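Local coordinates for protein TodX (Pseudomonas putida, PDB 3BS0) that probably carries toluene and other apolar aromatic hydrocarbons across the bacterial outer membrane through a beta barrel of the OmpP1/FadL family, at residues A[65-71]-A[108-114]; A[162-168]-A[199-205]; A[266-272]-A[312-317]. All coordinates share one frame; numbering follows the deposited sequence.

Contact 1 (A[65-71]-A[108-114]); sequences AEAKSST and EYGSKSF. Unlike the reference sequence in segment 65-71: Ala-67 (reference Pro).
Ser-69 and the start of the 108-114 loop meet in two ways. Its OG accepts the backbone N-H of Glu-108, with N and OG 2.9 Å apart and an almost straight bond (173° at the hydrogen). Its CB lies over the middle of the Tyr-109 ring, 3.9 Å from the centroid, in a CH-pi contact. The backbone places CB over the ring; with OG anti to the residue's own N (chi1 159°), the hydroxyl is turned to the Glu-108 amide. With an alanine here the Glu-108 N-H would probably be left without this acceptor, and the start of the loop would be held less firmly. Farther along, Ala-67, which stands where the reference sequence has proline, lies between two rings, CB 3.9 Å from Tyr-109 CD2 and 3.9 Å from Phe-114 CE1. Ala-65 CB adds a 4.0 Å contact to Phe-114 CD1. Outside the pair, the Tyr-109 hydroxyl is hydrogen-bonded to Pro-368 O, and its ring also rests on Ile-57 and Val-59. Those two belong to strand 44-60, whose backbone bonds to Ala-67 and Ser-69 from Val-59 and Ile-57; the loop after strand 93-108 therefore lies against the short strand 66-69 that lines strand 44-60.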
loop_
_atom_site.group_PDB
_atom_site.type_symbol
_atom_site.label_atom_id
_atom_site.label_comp_id
_atom_site.label_asym_id
_atom_site.label_seq_id
_atom_site.Cartn_x
_atom_site.Cartn_y
_atom_site.Cartn_z
ATOM N N ALA A 65 0.719 6.278 29.218
ATOM C CA ALA A 65 -0.512 5.725 28.661
ATOM C C ALA A 65 -0.215 5.164 27.275
ATOM O O ALA A 65 0.607 5.708 26.553
ATOM C CB ALA A 65 -1.587 6.810 28.561
ATOM N N GLU A 66 -0.860 4.063 26.911
ATOM C CA GLU A 66 -0.626 3.508 25.595
ATOM C C GLU A 66 -1.898 3.225 24.812
ATOM O O GLU A 66 -2.945 2.902 25.362
ATOM C CB GLU A 66 0.236 2.230 25.667
ATOM C CG GLU A 66 -0.471 0.963 26.118
ATOM C CD GLU A 66 0.472 -0.243 26.163
ATOM O OE1 GLU A 66 0.998 -0.621 25.084
ATOM O OE2 GLU A 66 0.695 -0.807 27.271
ATOM N N ALA A 67 -1.776 3.383 23.506
ATOM C CA ALA A 67 -2.848 3.124 22.571
ATOM C C ALA A 67 -2.189 2.174 21.594
ATOM O O ALA A 67 -1.107 2.449 21.077
ATOM C CB ALA A 67 -3.250 4.393 21.873
ATOM N N LYS A 68 -2.817 1.038 21.361
ATOM C CA LYS A 68 -2.244 0.087 20.439
ATOM C C LYS A 68 -3.272 -0.274 19.415
ATOM O O LYS A 68 -4.472 -0.204 19.678
ATOM C CB LYS A 68 -1.783 -1.172 21.174
ATOM C CG LYS A 68 -2.768 -1.706 22.178
ATOM C CD LYS A 68 -2.316 -3.054 22.713
ATOM C CE LYS A 68 -2.529 -3.139 24.218
ATOM N NZ LYS A 68 -3.927 -2.756 24.598
ATOM N N SER A 69 -2.786 -0.629 18.235
ATOM C CA SER A 69 -3.651 -1.040 17.147
ATOM C C SER A 69 -3.195 -2.393 16.652
ATOM O O SER A 69 -2.027 -2.588 16.352
ATOM C CB SER A 69 -3.600 -0.044 15.999
ATOM O OG SER A 69 -4.043 -0.668 14.816
ATOM N N SER A 70 -4.141 -3.313 16.572
ATOM C CA SER A 70 -3.930 -4.678 16.105
ATOM C C SER A 70 -5.018 -5.439 16.830
ATOM O O SER A 70 -5.475 -6.494 16.385
ATOM C CB SER A 70 -2.557 -5.210 16.513
ATOM O OG SER A 70 -2.410 -5.257 17.922
ATOM N N THR A 71 -5.435 -4.855 17.955
ATOM C CA THR A 71 -6.477 -5.398 18.819
ATOM C C THR A 71 -7.833 -5.227 18.140
ATOM O O THR A 71 -8.002 -4.353 17.280
ATOM C CB THR A 71 -6.507 -4.653 20.181
ATOM O OG1 THR A 71 -5.188 -4.619 20.744
ATOM C CG2 THR A 71 -7.453 -5.352 21.155
ATOM N N GLU A 108 -6.536 0.632 14.013
ATOM C CA GLU A 108 -7.711 0.649 14.843
ATOM C C GLU A 108 -7.252 0.744 16.291
ATOM O O GLU A 108 -6.807 -0.226 16.885
ATOM C CB GLU A 108 -8.535 -0.621 14.607
ATOM C CG GLU A 108 -9.833 -0.675 15.406
ATOM C CD GLU A 108 -10.721 0.537 15.159
ATOM O OE1 GLU A 108 -11.428 0.561 14.123
ATOM O OE2 GLU A 108 -10.690 1.470 16.003
ATOM N N TYR A 109 -7.351 1.944 16.849
ATOM C CA TYR A 109 -6.957 2.199 18.223
ATOM C C TYR A 109 -8.155 2.156 19.174
ATOM O O TYR A 109 -7.985 2.164 20.397
ATOM C CB TYR A 109 -6.280 3.560 18.317
ATOM C CG TYR A 109 -4.935 3.639 17.612
ATOM C CD1 TYR A 109 -4.813 4.191 16.321
ATOM C CD2 TYR A 109 -3.771 3.185 18.254
ATOM C CE1 TYR A 109 -3.561 4.284 15.700
ATOM C CE2 TYR A 109 -2.527 3.278 17.645
ATOM C CZ TYR A 109 -2.422 3.820 16.378
ATOM O OH TYR A 109 -1.173 3.889 15.802
ATOM N N GLY A 110 -9.363 2.110 18.617
ATOM C CA GLY A 110 -10.554 2.055 19.438
ATOM C C GLY A 110 -10.908 3.434 19.933
ATOM O O GLY A 110 -10.447 4.426 19.366
ATOM N N SER A 111 -11.705 3.514 20.996
ATOM C CA SER A 111 -12.110 4.809 21.539
ATOM C C SER A 111 -11.836 4.986 23.034
ATOM O O SER A 111 -12.240 5.982 23.625
ATOM C CB SER A 111 -13.596 5.033 21.277
ATOM O OG SER A 111 -14.380 4.131 22.028
ATOM N N LYS A 112 -11.160 4.025 23.651
ATOM C CA LYS A 112 -10.866 4.120 25.087
ATOM C C LYS A 112 -9.453 4.632 25.347
ATOM O O LYS A 112 -9.061 4.780 26.486
ATOM C CB LYS A 112 -11.040 2.752 25.760
ATOM C CG LYS A 112 -12.341 2.059 25.389
ATOM C CD LYS A 112 -12.451 0.703 26.049
ATOM C CE LYS A 112 -12.610 0.820 27.568
ATOM N NZ LYS A 112 -12.652 -0.536 28.215
ATOM N N SER A 113 -8.712 4.914 24.282
ATOM C CA SER A 113 -7.342 5.397 24.380
ATOM C C SER A 113 -7.181 6.921 24.564
ATOM O O SER A 113 -8.140 7.689 24.404
ATOM C CB SER A 113 -6.571 4.969 23.144
ATOM O OG SER A 113 -5.469 5.829 22.955
ATOM N N PHE A 114 -5.957 7.350 24.885
ATOM C CA PHE A 114 -5.695 8.760 25.108
ATOM C C PHE A 114 -5.836 9.538 23.810
ATOM O O PHE A 114 -6.143 10.728 23.827
ATOM C CB PHE A 114 -4.308 8.982 25.730
ATOM C CG PHE A 114 -3.147 8.732 24.794
ATOM C CD1 PHE A 114 -2.570 7.469 24.690
ATOM C CD2 PHE A 114 -2.613 9.771 24.037
ATOM C CE1 PHE A 114 -1.478 7.245 23.853
ATOM C CE2 PHE A 114 -1.523 9.560 23.194
ATOM C CZ PHE A 114 -0.952 8.289 23.102
#

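Contact 2 (A[162-168]-A[199-205]); sequences LNLELLL and AAHFSLS. With C8E ((hydroxyethyloxy)tri(ethyloxy)octane), chain D.
Glu-165 grips the neighbouring strand through one oxygen. Its OE2 accepts from Ser-203 OG (2.7 Å) on the syn side of the carboxylate, and from His-201 NE2 (3.0 Å). The imidazole bond is straight at 172° and lies in the plane of the His-201 ring, yet it reaches the carboxylate from above that group's plane. The glutamate chain bends at chi2 (50°), which turns its end across to both donors on strand 199-204. A carboxylate suits this place because a single oxygen can take both bonds, and together they should fix its rotation. Phe-126 meets the imidazole from outside the pair.

The backbones pair along the whole contact: Leu-164 with Leu-204, Leu-166 with Phe-202 and Leu-168 with Ala-200 are antiparallel hydrogen-bonded pairs, each joined in both directions. Glu-165 with Ser-203 and Leu-167 with His-201 are the non-hydrogen-bonded pairs and share the face that carries Glu-165, Ser-203 and His-201, with Leu-167 beside them.

The other face is apolar. Leu-164 CB lies 3.8 Å from Leu-204 CB, and Leu-162 CD2 is 4.1 Å from Leu-204 CD2. Branched leucines and a flat phenylalanine make a greasy wall for the detergent C8E: its C14 sits over one face of the Phe-202 ring, toward the rim, and Leu-164 CD1 comes within 3.5 Å of its C13. Helices 170-179 and 186-194 lie in the connection between the strands. An antiparallel strand pair with one apolar face along a bound amphiphile is consistent with the hydrophobic binding region of FadL-type channels.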
loop_
_atom_site.group_PDB
_atom_site.type_symbol
_atom_site.label_atom_id
_atom_site.label_comp_id
_atom_site.label_asym_id
_atom_site.label_seq_id
_atom_site.Cartn_x
_atom_site.Cartn_y
_atom_site.Cartn_z
ATOM N N LEU A 162 -10.750 5.594 1.097
ATOM C CA LEU A 162 -10.113 6.021 2.333
ATOM C C LEU A 162 -11.078 6.163 3.480
ATOM O O LEU A 162 -11.979 6.984 3.425
ATOM C CB LEU A 162 -9.396 7.365 2.188
ATOM C CG LEU A 162 -9.005 7.845 3.598
ATOM C CD1 LEU A 162 -8.049 6.820 4.189
ATOM C CD2 LEU A 162 -8.369 9.243 3.614
ATOM N N ASN A 163 -10.880 5.356 4.517
ATOM C CA ASN A 163 -11.681 5.438 5.730
ATOM C C ASN A 163 -10.794 6.101 6.777
ATOM O O ASN A 163 -9.619 5.763 6.930
ATOM C CB ASN A 163 -12.129 4.054 6.199
ATOM C CG ASN A 163 -13.241 3.499 5.341
ATOM O OD1 ASN A 163 -14.337 4.047 5.305
ATOM N ND2 ASN A 163 -12.963 2.411 4.634
ATOM N N LEU A 164 -11.363 7.068 7.484
ATOM C CA LEU A 164 -10.632 7.805 8.485
ATOM C C LEU A 164 -11.513 8.131 9.685
ATOM O O LEU A 164 -12.699 8.415 9.553
ATOM C CB LEU A 164 -10.129 9.112 7.875
ATOM C CG LEU A 164 -8.737 9.650 8.174
ATOM C CD1 LEU A 164 -8.721 11.140 7.867
ATOM C CD2 LEU A 164 -8.384 9.408 9.614
ATOM N N GLU A 165 -10.900 8.098 10.854
ATOM C CA GLU A 165 -11.538 8.422 12.114
ATOM C C GLU A 165 -10.313 9.071 12.784
ATOM O O GLU A 165 -9.321 8.388 13.047
ATOM C CB GLU A 165 -11.972 7.122 12.807
ATOM C CG GLU A 165 -13.378 7.120 13.453
ATOM C CD GLU A 165 -14.505 7.628 12.535
ATOM O OE1 GLU A 165 -14.639 7.135 11.382
ATOM O OE2 GLU A 165 -15.269 8.519 12.995
ATOM N N LEU A 166 -10.361 10.387 13.012
ATOM C CA LEU A 166 -9.232 11.108 13.596
ATOM C C LEU A 166 -9.517 12.308 14.530
ATOM O O LEU A 166 -10.068 13.318 14.126
ATOM C CB LEU A 166 -8.330 11.581 12.468
ATOM C CG LEU A 166 -7.132 12.479 12.774
ATOM C CD1 LEU A 166 -6.097 11.700 13.543
ATOM C CD2 LEU A 166 -6.541 12.985 11.458
ATOM N N LEU A 167 -9.092 12.195 15.776
ATOM C CA LEU A 167 -9.271 13.252 16.737
ATOM C C LEU A 167 -7.982 14.047 16.866
ATOM O O LEU A 167 -6.894 13.489 16.923
ATOM C CB LEU A 167 -9.663 12.677 18.094
ATOM C CG LEU A 167 -10.112 13.666 19.183
ATOM C CD1 LEU A 167 -10.878 12.916 20.299
ATOM C CD2 LEU A 167 -8.904 14.394 19.773
ATOM N N LEU A 168 -8.113 15.360 16.878
ATOM C CA LEU A 168 -6.977 16.225 17.045
ATOM C C LEU A 168 -7.289 17.098 18.244
ATOM O O LEU A 168 -8.217 17.911 18.210
ATOM C CB LEU A 168 -6.753 17.102 15.818
ATOM C CG LEU A 168 -6.325 16.375 14.528
ATOM C CD1 LEU A 168 -6.190 17.417 13.396
ATOM C CD2 LEU A 168 -5.004 15.613 14.739
ATOM N N ALA A 199 -11.196 19.727 21.259
ATOM C CA ALA A 199 -10.547 19.090 20.122
ATOM C C ALA A 199 -11.465 19.168 18.908
ATOM O O ALA A 199 -12.490 19.856 18.932
ATOM C CB ALA A 199 -10.253 17.636 20.448
ATOM N N ALA A 200 -11.091 18.459 17.855
ATOM C CA ALA A 200 -11.889 18.405 16.647
ATOM C C ALA A 200 -11.751 16.992 16.128
ATOM O O ALA A 200 -10.692 16.379 16.217
ATOM C CB ALA A 200 -11.377 19.397 15.618
ATOM N N HIS A 201 -12.825 16.452 15.590
ATOM C CA HIS A 201 -12.742 15.100 15.096
ATOM C C HIS A 201 -13.136 15.005 13.639
ATOM O O HIS A 201 -14.124 15.606 13.192
ATOM C CB HIS A 201 -13.630 14.177 15.918
ATOM C CG HIS A 201 -13.649 12.774 15.410
ATOM N ND1 HIS A 201 -12.631 11.879 15.658
ATOM C CD2 HIS A 201 -14.572 12.104 14.678
ATOM C CE1 HIS A 201 -12.931 10.714 15.111
ATOM N NE2 HIS A 201 -14.101 10.824 14.511
ATOM N N PHE A 202 -12.341 14.250 12.901
ATOM C CA PHE A 202 -12.623 14.032 11.512
ATOM C C PHE A 202 -13.080 12.606 11.299
ATOM O O PHE A 202 -12.457 11.680 11.776
ATOM C CB PHE A 202 -11.391 14.327 10.678
ATOM C CG PHE A 202 -11.390 15.701 10.122
ATOM C CD1 PHE A 202 -10.606 16.695 10.683
ATOM C CD2 PHE A 202 -12.218 16.016 9.067
ATOM C CE1 PHE A 202 -10.643 17.992 10.200
ATOM C CE2 PHE A 202 -12.269 17.306 8.574
ATOM C CZ PHE A 202 -11.479 18.298 9.143
ATOM N N SER A 203 -14.185 12.433 10.594
ATOM C CA SER A 203 -14.693 11.104 10.341
ATOM C C SER A 203 -15.052 10.867 8.876
ATOM O O SER A 203 -15.762 11.656 8.243
ATOM C CB SER A 203 -15.906 10.843 11.230
ATOM O OG SER A 203 -16.531 9.628 10.869
ATOM N N LEU A 204 -14.517 9.782 8.339
ATOM C CA LEU A 204 -14.764 9.366 6.965
ATOM C C LEU A 204 -15.137 7.901 7.133
ATOM O O LEU A 204 -14.307 7.012 7.009
ATOM C CB LEU A 204 -13.499 9.532 6.132
ATOM C CG LEU A 204 -13.192 10.969 5.703
ATOM C CD1 LEU A 204 -13.023 11.916 6.889
ATOM C CD2 LEU A 204 -11.923 10.927 4.878
ATOM N N SER A 205 -16.408 7.674 7.431
ATOM C CA SER A 205 -16.934 6.350 7.718
ATOM C C SER A 205 -17.811 5.686 6.680
ATOM O O SER A 205 -18.154 4.521 6.834
ATOM C CB SER A 205 -17.776 6.426 8.977
ATOM O OG SER A 205 -19.046 6.972 8.643
HETATM C C1 C8E D . -1.510 7.111 -1.192
HETATM C C2 C8E D . -2.012 7.318 0.168
HETATM C C3 C8E D . -2.731 8.568 0.424
HETATM C C4 C8E D . -3.429 8.339 1.640
HETATM C C5 C8E D . -3.708 9.569 2.294
HETATM C C6 C8E D . -4.389 9.274 3.529
HETATM C C7 C8E D . -3.858 10.482 4.249
HETATM C C8 C8E D . -4.445 11.762 3.839
HETATM O O9 C8E D . -4.897 12.773 4.705
HETATM C C10 C8E D . -5.994 12.335 5.600
HETATM C C11 C8E D . -6.343 13.630 6.396
HETATM O O12 C8E D . -7.539 14.433 5.851
HETATM C C13 C8E D . -8.533 14.528 6.919
HETATM C C14 C8E D . -8.237 15.379 8.214
HETATM O O15 C8E D . -7.661 16.746 8.320
HETATM C C16 C8E D . -6.173 16.650 8.368
HETATM C C17 C8E D . -5.572 16.453 9.780
HETATM O O18 C8E D . -4.554 17.225 10.422
HETATM C C19 C8E D . -3.228 16.702 10.099
HETATM C C20 C8E D . -2.154 16.104 11.077
HETATM O O21 C8E D . -1.056 16.939 11.430
#

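Contact 3 (A[266-272]-A[312-317]); sequences LDGDIRV and NVAFIS. With C8E ((hydroxyethyloxy)tri(ethyloxy)octane), chain D.
Phe-315, Arg-271 and Ala-314 bury the most surface between these strands, and they lie on both faces of the strand pair, Phe-315 on one and Arg-271 with Ala-314 on the other. Phe-315 shares its face with Ile-270. With CG opposite its backbone N (chi1 167°), the ring swings back across the partner strand, where the backbone oxygen of Leu-266 meets its edge near the ring plane and Gly-268 N lies 3.7 Å from CE1. Glycine fits at 268 because a CB there would run into Ile-316 O. Closer to the backbone, Phe-315 CB packs 4.2 Å from Ile-270 CG1, while Leu-254 and, from helix 186-194, Leu-186 also touch the phenylalanine. Ile-270 then lies alongside Val-313, pointing the same way, with Ile-270 CD1 3.9 Å from Val-313 CG1, and Val-313 reaches the detergent C8E together with Val-272, whose CG1 is 3.9 Å from C8 of that molecule. Branched aliphatic residues suit such a detergent-lined face.

On the opposite face, Ala-314 takes up little room, and the guanidinium of Arg-271 passes with one of its faces over the methyl, NH2 being 4.3 Å from CB. The arginine chain bends at chi3 (-88°), and its NE makes a long salt bridge to Asp-269 OD2 (3.9 Å). Glu-249 of strand 244-257 comes close to Asp-269 and also touches Arg-271, so the arginine probably eases the repulsion between the two acids.

Four backbone hydrogen bonds hold the strands together, two between Asp-269 and Ile-316 and two between Arg-271 and Ala-314. This is ordinary antiparallel pairing, with strand 244-257 on the other edge of strand 263-272. Strands 314-317 and 320-324 form a beta hairpin added to strand 263-272, extending the antiparallel beta structure of this FadL-family protein.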
loop_
_atom_site.group_PDB
_atom_site.type_symbol
_atom_site.label_atom_id
_atom_site.label_comp_id
_atom_site.label_asym_id
_atom_site.label_seq_id
_atom_site.Cartn_x
_atom_site.Cartn_y
_atom_site.Cartn_z
ATOM N N LEU A 266 -20.779 18.131 11.997
ATOM C CA LEU A 266 -21.182 18.850 10.821
ATOM C C LEU A 266 -20.753 18.131 9.554
ATOM O O LEU A 266 -19.562 18.011 9.248
ATOM C CB LEU A 266 -20.684 20.292 10.916
ATOM C CG LEU A 266 -19.422 20.917 10.340
ATOM C CD1 LEU A 266 -19.621 21.132 8.859
ATOM C CD2 LEU A 266 -19.178 22.272 11.013
ATOM N N ASP A 267 -21.769 17.622 8.847
ATOM C CA ASP A 267 -21.612 16.869 7.600
ATOM C C ASP A 267 -21.326 17.761 6.423
ATOM O O ASP A 267 -21.828 18.877 6.345
ATOM C CB ASP A 267 -22.879 16.087 7.276
ATOM C CG ASP A 267 -23.439 15.378 8.470
ATOM O OD1 ASP A 267 -22.658 14.737 9.204
ATOM O OD2 ASP A 267 -24.665 15.455 8.670
ATOM N N GLY A 268 -20.528 17.249 5.498
ATOM C CA GLY A 268 -20.189 18.014 4.325
ATOM C C GLY A 268 -19.355 17.178 3.388
ATOM O O GLY A 268 -19.293 15.953 3.502
ATOM N N ASP A 269 -18.715 17.855 2.449
ATOM C CA ASP A 269 -17.861 17.210 1.479
ATOM C C ASP A 269 -16.400 17.350 1.919
ATOM O O ASP A 269 -16.040 18.310 2.607
ATOM C CB ASP A 269 -18.045 17.871 0.111
ATOM C CG ASP A 269 -17.167 17.250 -0.951
ATOM O OD1 ASP A 269 -17.499 16.134 -1.419
ATOM O OD2 ASP A 269 -16.136 17.866 -1.305
ATOM N N ILE A 270 -15.571 16.386 1.535
ATOM C CA ILE A 270 -14.162 16.433 1.869
ATOM C C ILE A 270 -13.397 15.917 0.688
ATOM O O ILE A 270 -13.813 14.961 0.031
ATOM C CB ILE A 270 -13.804 15.583 3.115
ATOM C CG1 ILE A 270 -12.440 16.014 3.654
ATOM C CG2 ILE A 270 -13.758 14.100 2.772
ATOM C CD1 ILE A 270 -12.124 15.468 5.045
ATOM N N ARG A 271 -12.291 16.585 0.402
ATOM C CA ARG A 271 -11.428 16.220 -0.694
ATOM C C ARG A 271 -10.018 16.180 -0.172
ATOM O O ARG A 271 -9.564 17.103 0.505
ATOM C CB ARG A 271 -11.491 17.253 -1.826
ATOM C CG ARG A 271 -12.792 17.316 -2.571
ATOM C CD ARG A 271 -12.753 18.439 -3.580
ATOM N NE ARG A 271 -13.190 19.718 -3.017
ATOM C CZ ARG A 271 -12.816 20.904 -3.489
ATOM N NH1 ARG A 271 -11.991 20.981 -4.530
ATOM N NH2 ARG A 271 -13.268 22.012 -2.924
ATOM N N VAL A 272 -9.339 15.089 -0.482
ATOM C CA VAL A 272 -7.960 14.912 -0.106
ATOM C C VAL A 272 -7.279 15.122 -1.445
ATOM O O VAL A 272 -7.210 14.221 -2.269
ATOM C CB VAL A 272 -7.725 13.497 0.443
ATOM C CG1 VAL A 272 -6.268 13.299 0.780
ATOM C CG2 VAL A 272 -8.558 13.295 1.697
ATOM N N ASN A 312 -3.620 18.646 0.264
ATOM C CA ASN A 312 -4.497 19.356 1.174
ATOM C C ASN A 312 -5.566 18.434 1.722
ATOM O O ASN A 312 -5.430 17.224 1.719
ATOM C CB ASN A 312 -5.164 20.524 0.449
ATOM C CG ASN A 312 -4.167 21.545 -0.045
ATOM O OD1 ASN A 312 -3.219 21.212 -0.761
ATOM N ND2 ASN A 312 -4.377 22.801 0.328
ATOM N N VAL A 313 -6.630 19.047 2.194
ATOM C CA VAL A 313 -7.772 18.374 2.756
ATOM C C VAL A 313 -8.757 19.510 2.804
ATOM O O VAL A 313 -8.623 20.398 3.633
ATOM C CB VAL A 313 -7.520 17.927 4.190
ATOM C CG1 VAL A 313 -8.811 17.432 4.813
ATOM C CG2 VAL A 313 -6.462 16.875 4.221
ATOM N N ALA A 314 -9.722 19.505 1.898
ATOM C CA ALA A 314 -10.716 20.568 1.871
ATOM C C ALA A 314 -12.065 20.006 2.303
ATOM O O ALA A 314 -12.619 19.135 1.637
ATOM C CB ALA A 314 -10.810 21.153 0.468
ATOM N N PHE A 315 -12.565 20.475 3.441
ATOM C CA PHE A 315 -13.863 20.043 3.934
ATOM C C PHE A 315 -14.799 21.239 3.813
ATOM O O PHE A 315 -14.453 22.367 4.187
ATOM C CB PHE A 315 -13.788 19.601 5.388
ATOM C CG PHE A 315 -15.143 19.435 6.039
ATOM C CD1 PHE A 315 -15.854 18.246 5.910
ATOM C CD2 PHE A 315 -15.698 20.473 6.773
ATOM C CE1 PHE A 315 -17.093 18.099 6.512
ATOM C CE2 PHE A 315 -16.938 20.341 7.377
ATOM C CZ PHE A 315 -17.640 19.150 7.249
ATOM N N ILE A 316 -15.996 20.996 3.309
ATOM C CA ILE A 316 -16.908 22.091 3.120
ATOM C C ILE A 316 -18.351 21.720 3.408
ATOM O O ILE A 316 -18.831 20.677 3.002
ATOM C CB ILE A 316 -16.733 22.625 1.685
ATOM C CG1 ILE A 316 -17.383 23.994 1.539
ATOM C CG2 ILE A 316 -17.283 21.624 0.678
ATOM C CD1 ILE A 316 -16.924 24.667 0.270
ATOM N N SER A 317 -19.024 22.592 4.146
ATOM C CA SER A 317 -20.413 22.396 4.512
ATOM C C SER A 317 -21.225 23.670 4.252
ATOM O O SER A 317 -20.690 24.691 3.797
ATOM C CB SER A 317 -20.508 22.026 5.990
ATOM O OG SER A 317 -19.985 23.068 6.797
HETATM C C1 C8E D . -1.510 7.111 -1.192
HETATM C C2 C8E D . -2.012 7.318 0.168
HETATM C C3 C8E D . -2.731 8.568 0.424
HETATM C C4 C8E D . -3.429 8.339 1.640
HETATM C C5 C8E D . -3.708 9.569 2.294
HETATM C C6 C8E D . -4.389 9.274 3.529
HETATM C C7 C8E D . -3.858 10.482 4.249
HETATM C C8 C8E D . -4.445 11.762 3.839
HETATM O O9 C8E D . -4.897 12.773 4.705
HETATM C C10 C8E D . -5.994 12.335 5.600
HETATM C C11 C8E D . -6.343 13.630 6.396
HETATM O O12 C8E D . -7.539 14.433 5.851
HETATM C C13 C8E D . -8.533 14.528 6.919
HETATM C C14 C8E D . -8.237 15.379 8.214
HETATM O O15 C8E D . -7.661 16.746 8.320
HETATM C C16 C8E D . -6.173 16.650 8.368
HETATM C C17 C8E D . -5.572 16.453 9.780
HETATM O O18 C8E D . -4.554 17.225 10.422
HETATM C C19 C8E D . -3.228 16.702 10.099
HETATM C C20 C8E D . -2.154 16.104 11.077
HETATM O O21 C8E D . -1.056 16.939 11.430
#

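How the contacts relate
Contact 2 is the buried one, while contacts 1 and 3 are only partly buried. Contacts 2 and 3 adjoin, their centres about 11 Å apart: Phe-202 CE2 lies 4.0 Å from Ile-270 CD1, and both contacts touch the same C8E molecule, so their apolar faces probably run on into one another. Strand 244-257 pairs with a strand of each. Contact 1 stands apart, its centre about 15 Å from that of contact 2 and about 26 Å from that of contact 3. There a loop meets a strand through a single hydrogen bond and ring contacts, whereas the other two rely on paired backbones, with a carboxylate shared by a serine and a histidine in contact 2 and charged side chains at the more exposed contact 3.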